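Local coordinates for putative lipoprotein GNA1162 (Neisseria meningitidis, PDB 4HRV), which is of unknown function but, as a lipoprotein of a family related to the TolB N-terminal domain, probably works at the bacterial cell envelope, at residues 17-22 against 57-62; 86-91 against 122-127. The protein carries 3 engineered substitutions. All coordinates share one frame; numbering follows the deposited sequence.

Overall arrangement
The two contacts lie on opposite faces of one mixed sheet and meet at its middle. Contact 1 puts helix 52-61 against strand 15-23. Contact 2 joins strand 86-99, the parallel neighbour of that strand, to strand 122-133, two strands further on, across the intervening strand 104-116. Their centres are 16 Å apart, and the backbone ties them directly: Leu17 N lies 2.9 Å from Ala86 O and Leu17 O 2.7 Å from Leu88 N, both probable hydrogen bonds. No other chain of the assembly touches the segments of contact 1, whereas contact 2 runs into the dimer, where strand 122-133 pairs with the second subunit.

Contact 1. Residues 17-22 against 57-62; sequences LVVPPL and ETFKQN
Phe59 reaches down from helix 52-61 and sets the far end of its ring against Val19 and Pro20, where strand 15-23 is interrupted. The ring touches them through two neighbouring carbons: Phe59 CZ lies 4.1 Å from Val19 CG1, and Phe59 CE2 is also 4.1 Å from Pro20 CD. Both neighbours come in obliquely, so the ring is wedged against the valine methyl and the proline ring rather than stacked on either. Its position follows from a first torsion of -79°, which carries CG opposite the carbonyl carbon and lets the side chain run out from the helix toward the strand. The backbones stay well separated, with 9.3 Å between the CA atoms of Val19 and Phe59, and the phenyl ring spans the gap. Leu17 approaches the same ring more loosely.

Around the pair, Phe82 meets the Phe59 ring with its plane turned by about 55°, and Leu78 and Ile70 pack on it too. On the strand side, Pro20 O is hydrogen-bonded to His71 NE2, which ties this bend to helix 67-72.

The helix ends at Gln61, and Asn62, the first residue to leave helical geometry, bonds back to its last turn. Its ND2 gives a nearly straight bond to Thr58 O (2.7 Å, 166° at the hydrogen), coming from above the carbonyl plane. The backbone Asn62 N reaches Thr58 O from the opposite face at 3.0 Å, so two donors of one residue grip the last turn.

What results is an apolar seam of an alpha/beta fold: helix 52-61, part of the helical connection between the parallel strands 48-49 and 86-99, packs over strand 15-23, which lies between them in the sheet, as in a beta-alpha-beta crossover.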
loop_
_atom_site.group_PDB
_atom_site.type_symbol
_atom_site.label_atom_id
_atom_site.label_comp_id
_atom_site.label_asym_id
_atom_site.label_seq_id
_atom_site.Cartn_x
_atom_site.Cartn_y
_atom_site.Cartn_z
ATOM N N LEU B 17 -10.955 -6.698 -17.421
ATOM C CA LEU B 17 -10.415 -5.643 -18.266
ATOM C C LEU B 17 -9.998 -4.453 -17.399
ATOM O O LEU B 17 -10.823 -3.840 -16.716
ATOM C CB LEU B 17 -11.467 -5.192 -19.293
ATOM C CG LEU B 17 -11.062 -4.055 -20.235
ATOM C CD1 LEU B 17 -9.915 -4.498 -21.121
ATOM C CD2 LEU B 17 -12.247 -3.575 -21.095
ATOM N N VAL B 18 -8.709 -4.142 -17.407
ATOM C CA VAL B 18 -8.246 -2.914 -16.787
ATOM C C VAL B 18 -8.094 -1.851 -17.854
ATOM O O VAL B 18 -7.290 -1.985 -18.783
ATOM C CB VAL B 18 -6.923 -3.103 -16.020
ATOM C CG1 VAL B 18 -6.641 -1.861 -15.179
ATOM C CG2 VAL B 18 -7.013 -4.358 -15.139
ATOM N N VAL B 19 -8.896 -0.799 -17.742
ATOM C CA VAL B 19 -8.824 0.282 -18.709
ATOM C C VAL B 19 -7.766 1.280 -18.247
ATOM O O VAL B 19 -7.429 1.324 -17.067
ATOM C CB VAL B 19 -10.176 1.000 -18.902
ATOM C CG1 VAL B 19 -11.221 0.045 -19.517
ATOM C CG2 VAL B 19 -10.648 1.596 -17.605
ATOM N N PRO B 20 -7.216 2.061 -19.187
ATOM C CA PRO B 20 -6.244 3.098 -18.832
ATOM C C PRO B 20 -6.770 3.941 -17.685
ATOM O O PRO B 20 -7.889 4.449 -17.756
ATOM C CB PRO B 20 -6.151 3.933 -20.107
ATOM C CG PRO B 20 -6.413 2.964 -21.198
ATOM C CD PRO B 20 -7.408 1.954 -20.642
ATOM N N PRO B 21 -5.975 4.083 -16.616
ATOM C CA PRO B 21 -6.470 4.831 -15.461
ATOM C C PRO B 21 -6.670 6.313 -15.749
ATOM O O PRO B 21 -5.949 6.895 -16.555
ATOM C CB PRO B 21 -5.366 4.617 -14.409
ATOM C CG PRO B 21 -4.737 3.301 -14.803
ATOM C CD PRO B 21 -4.726 3.363 -16.315
ATOM N N LEU B 22 -7.668 6.901 -15.100
ATOM C CA LEU B 22 -7.934 8.324 -15.201
ATOM C C LEU B 22 -6.934 9.069 -14.337
ATOM O O LEU B 22 -6.628 8.652 -13.215
ATOM C CB LEU B 22 -9.329 8.637 -14.677
ATOM C CG LEU B 22 -10.462 8.985 -15.629
ATOM C CD1 LEU B 22 -11.582 9.612 -14.812
ATOM C CD2 LEU B 22 -9.981 9.923 -16.747
ATOM N N GLU B 57 -3.749 -1.030 -27.607
ATOM C CA GLU B 57 -3.813 -1.091 -29.063
ATOM C C GLU B 57 -5.239 -1.282 -29.569
ATOM O O GLU B 57 -5.622 -0.709 -30.592
ATOM C CB GLU B 57 -2.898 -2.186 -29.619
ATOM C CG GLU B 57 -3.019 -2.392 -31.134
ATOM C CD GLU B 57 -2.611 -1.166 -31.942
ATOM O OE1 GLU B 57 -1.801 -0.353 -31.441
ATOM O OE2 GLU B 57 -3.105 -1.016 -33.082
ATOM N N THR B 58 -6.026 -2.087 -28.860
ATOM C CA THR B 58 -7.425 -2.274 -29.254
ATOM C C THR B 58 -8.220 -0.978 -29.145
ATOM O O THR B 58 -9.034 -0.673 -30.008
ATOM C CB THR B 58 -8.116 -3.386 -28.438
ATOM O OG1 THR B 58 -7.549 -4.645 -28.808
ATOM C CG2 THR B 58 -9.618 -3.413 -28.715
ATOM N N PHE B 59 -7.997 -0.215 -28.081
ATOM C CA PHE B 59 -8.663 1.079 -27.975
ATOM C C PHE B 59 -8.221 2.013 -29.095
ATOM O O PHE B 59 -9.035 2.715 -29.681
ATOM C CB PHE B 59 -8.432 1.716 -26.610
ATOM C CG PHE B 59 -9.307 1.148 -25.535
ATOM C CD1 PHE B 59 -10.685 1.316 -25.593
ATOM C CD2 PHE B 59 -8.763 0.429 -24.487
ATOM C CE1 PHE B 59 -11.503 0.791 -24.614
ATOM C CE2 PHE B 59 -9.575 -0.102 -23.506
ATOM C CZ PHE B 59 -10.956 0.074 -23.576
ATOM N N LYS B 60 -6.928 2.011 -29.393
ATOM C CA LYS B 60 -6.411 2.861 -30.456
ATOM C C LYS B 60 -7.084 2.515 -31.781
ATOM O O LYS B 60 -7.506 3.399 -32.521
ATOM C CB LYS B 60 -4.887 2.750 -30.572
ATOM C CG LYS B 60 -4.330 3.385 -31.843
ATOM C CD LYS B 60 -2.808 3.422 -31.851
ATOM C CE LYS B 60 -2.284 4.285 -33.003
ATOM N NZ LYS B 60 -0.808 4.506 -32.947
ATOM N N GLN B 61 -7.198 1.225 -32.075
ATOM C CA GLN B 61 -7.822 0.806 -33.316
ATOM C C GLN B 61 -9.297 1.183 -33.342
ATOM O O GLN B 61 -9.876 1.381 -34.407
ATOM C CB GLN B 61 -7.645 -0.695 -33.530
ATOM C CG GLN B 61 -6.199 -1.099 -33.715
ATOM C CD GLN B 61 -6.057 -2.529 -34.174
ATOM O OE1 GLN B 61 -6.991 -3.321 -34.060
ATOM N NE2 GLN B 61 -4.888 -2.869 -34.708
ATOM N N ASN B 62 -9.904 1.287 -32.165
ATOM C CA ASN B 62 -11.303 1.689 -32.079
ATOM C C ASN B 62 -11.469 3.192 -31.925
ATOM O O ASN B 62 -12.516 3.662 -31.491
ATOM C CB ASN B 62 -12.020 0.962 -30.940
ATOM C CG ASN B 62 -12.365 -0.475 -31.291
ATOM O OD1 ASN B 62 -13.414 -0.750 -31.883
ATOM N ND2 ASN B 62 -11.481 -1.399 -30.937
#

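Contact 2. Residues 86-91 against 122-127; sequences AVLYIT and ELWSGS
A classic beta bulge brings Leu123 and Trp124 into this contact: both face Leu114 on strand 104-116, and their side chains rise on the same side of the sheet to meet Ala86 and Leu88. Strand 104-116 lies between the two segments, so the contact is made over the top of it by side chains alone, and the CA atoms of Ala86 and Leu123 remain 8.6 Å apart.

Two apolar touches carry it. The CB methyl of Ala86 sits 4.1 Å from Leu123 CD1, a branch brought over by CG standing anti to the carbonyl carbon (chi1 -55°). Further along, Leu88 CD1 lies 4.3 Å from Trp124 CZ3, approaching the six-membered part of the indole at a slant. For Trp124 it is the far end of the ring that comes near: with chi1 at 171°, the indole lies forward along its own strand, over Gly126, which brings the CZ3 end near Leu88. On one face of that indole lies Gly126 N of the same strand, 3.7 Å above the plane and displaced toward the rim.

The polar edge of the indole is held from outside the chain, since Trp124 NE1 is hydrogen-bonded to Glu132 OE2 of the second subunit. Met144 of that subunit packs on Leu88, extending the apolar patch over the interface.

Gly126 and Ser127 pair antiparallel with a strand of the second subunit, so the outermost strand of this chain becomes an inner one. Beyond the local bulge, then, this is an edge strand whose antiparallel pairing carries the sheet on across the dimer interface.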
loop_
_atom_site.group_PDB
_atom_site.type_symbol
_atom_site.label_atom_id
_atom_site.label_comp_id
_atom_site.label_asym_id
_atom_site.label_seq_id
_atom_site.Cartn_x
_atom_site.Cartn_y
_atom_site.Cartn_z
ATOM N N ALA B 86 -15.581 -8.444 -16.178
ATOM C CA ALA B 86 -15.626 -7.238 -15.363
ATOM C C ALA B 86 -14.652 -6.190 -15.854
ATOM O O ALA B 86 -13.722 -6.494 -16.600
ATOM C CB ALA B 86 -15.361 -7.581 -13.900
ATOM N N VAL B 87 -14.871 -4.948 -15.438
ATOM C CA VAL B 87 -13.985 -3.862 -15.815
ATOM C C VAL B 87 -13.469 -3.219 -14.561
ATOM O O VAL B 87 -14.228 -2.948 -13.625
ATOM C CB VAL B 87 -14.715 -2.776 -16.648
ATOM C CG1 VAL B 87 -13.725 -1.738 -17.166
ATOM C CG2 VAL B 87 -15.473 -3.419 -17.795
ATOM N N LEU B 88 -12.167 -2.973 -14.545
ATOM C CA LEU B 88 -11.538 -2.309 -13.418
ATOM C C LEU B 88 -11.206 -0.873 -13.773
ATOM O O LEU B 88 -10.474 -0.611 -14.729
ATOM C CB LEU B 88 -10.283 -3.079 -12.989
ATOM C CG LEU B 88 -9.486 -2.470 -11.830
ATOM C CD1 LEU B 88 -10.274 -2.560 -10.524
ATOM C CD2 LEU B 88 -8.147 -3.182 -11.706
ATOM N N TYR B 89 -11.794 0.057 -13.027
ATOM C CA TYR B 89 -11.555 1.479 -13.241
ATOM C C TYR B 89 -10.666 2.037 -12.125
ATOM O O TYR B 89 -11.023 1.976 -10.945
ATOM C CB TYR B 89 -12.866 2.259 -13.236
ATOM C CG TYR B 89 -13.825 1.880 -14.348
ATOM C CD1 TYR B 89 -14.934 1.080 -14.100
ATOM C CD2 TYR B 89 -13.620 2.333 -15.659
ATOM C CE1 TYR B 89 -15.824 0.738 -15.137
ATOM C CE2 TYR B 89 -14.498 1.985 -16.689
ATOM C CZ TYR B 89 -15.595 1.203 -16.418
ATOM O OH TYR B 89 -16.454 0.851 -17.440
ATOM N N ILE B 90 -9.532 2.606 -12.503
ATOM C CA ILE B 90 -8.649 3.240 -11.518
ATOM C C ILE B 90 -8.563 4.733 -11.784
ATOM O O ILE B 90 -8.447 5.150 -12.929
ATOM C CB ILE B 90 -7.248 2.656 -11.601
ATOM C CG1 ILE B 90 -7.300 1.142 -11.343
ATOM C CG2 ILE B 90 -6.305 3.369 -10.622
ATOM C CD1 ILE B 90 -6.024 0.434 -11.706
ATOM N N THR B 91 -8.622 5.526 -10.720
ATOM C CA THR B 91 -8.429 6.965 -10.795
ATOM C C THR B 91 -7.358 7.426 -9.793
ATOM O O THR B 91 -7.448 7.143 -8.598
ATOM C CB THR B 91 -9.745 7.717 -10.516
ATOM O OG1 THR B 91 -10.716 7.335 -11.487
ATOM C CG2 THR B 91 -9.543 9.230 -10.574
ATOM N N GLU B 122 -21.557 -2.771 -9.476
ATOM C CA GLU B 122 -20.282 -2.662 -8.793
ATOM C C GLU B 122 -20.016 -3.916 -7.955
ATOM O O GLU B 122 -20.857 -4.336 -7.165
ATOM C CB GLU B 122 -20.257 -1.412 -7.920
ATOM C CG GLU B 122 -18.888 -1.114 -7.318
ATOM C CD GLU B 122 -18.849 0.201 -6.564
ATOM O OE1 GLU B 122 -18.961 0.177 -5.320
ATOM O OE2 GLU B 122 -18.695 1.258 -7.212
ATOM N N LEU B 123 -18.844 -4.510 -8.137
ATOM C CA LEU B 123 -18.491 -5.744 -7.447
ATOM C C LEU B 123 -17.525 -5.500 -6.288
ATOM O O LEU B 123 -17.474 -6.283 -5.326
ATOM C CB LEU B 123 -17.869 -6.726 -8.434
ATOM C CG LEU B 123 -18.742 -7.020 -9.655
ATOM C CD1 LEU B 123 -17.933 -7.717 -10.728
ATOM C CD2 LEU B 123 -19.960 -7.834 -9.260
ATOM N N TRP B 124 -16.762 -4.413 -6.382
ATOM C CA TRP B 124 -15.749 -4.101 -5.379
ATOM C C TRP B 124 -15.330 -2.648 -5.519
ATOM O O TRP B 124 -15.375 -2.099 -6.614
ATOM C CB TRP B 124 -14.526 -4.990 -5.584
ATOM C CG TRP B 124 -13.346 -4.607 -4.735
ATOM C CD1 TRP B 124 -13.098 -5.015 -3.460
ATOM C CD2 TRP B 124 -12.260 -3.745 -5.100
ATOM N NE1 TRP B 124 -11.925 -4.465 -3.002
ATOM C CE2 TRP B 124 -11.385 -3.683 -3.989
ATOM C CE3 TRP B 124 -11.931 -3.036 -6.259
ATOM C CZ2 TRP B 124 -10.210 -2.928 -3.997
ATOM C CZ3 TRP B 124 -10.759 -2.278 -6.267
ATOM C CH2 TRP B 124 -9.913 -2.235 -5.141
ATOM N N SER B 125 -14.932 -2.024 -4.414
ATOM C CA SER B 125 -14.297 -0.707 -4.481
ATOM C C SER B 125 -13.343 -0.452 -3.310
ATOM O O SER B 125 -13.569 -0.914 -2.194
ATOM C CB SER B 125 -15.324 0.422 -4.597
ATOM O OG SER B 125 -15.998 0.641 -3.378
ATOM N N GLY B 126 -12.279 0.290 -3.590
ATOM C CA GLY B 126 -11.284 0.610 -2.587
ATOM C C GLY B 126 -10.520 1.859 -2.962
ATOM O O GLY B 126 -10.675 2.392 -4.075
ATOM N N SER B 127 -9.699 2.336 -2.031
ATOM C CA SER B 127 -8.828 3.464 -2.294
ATOM C C SER B 127 -7.605 3.395 -1.397
ATOM O O SER B 127 -7.607 2.713 -0.367
ATOM C CB SER B 127 -9.566 4.797 -2.120
ATOM O OG SER B 127 -10.184 4.891 -0.853
#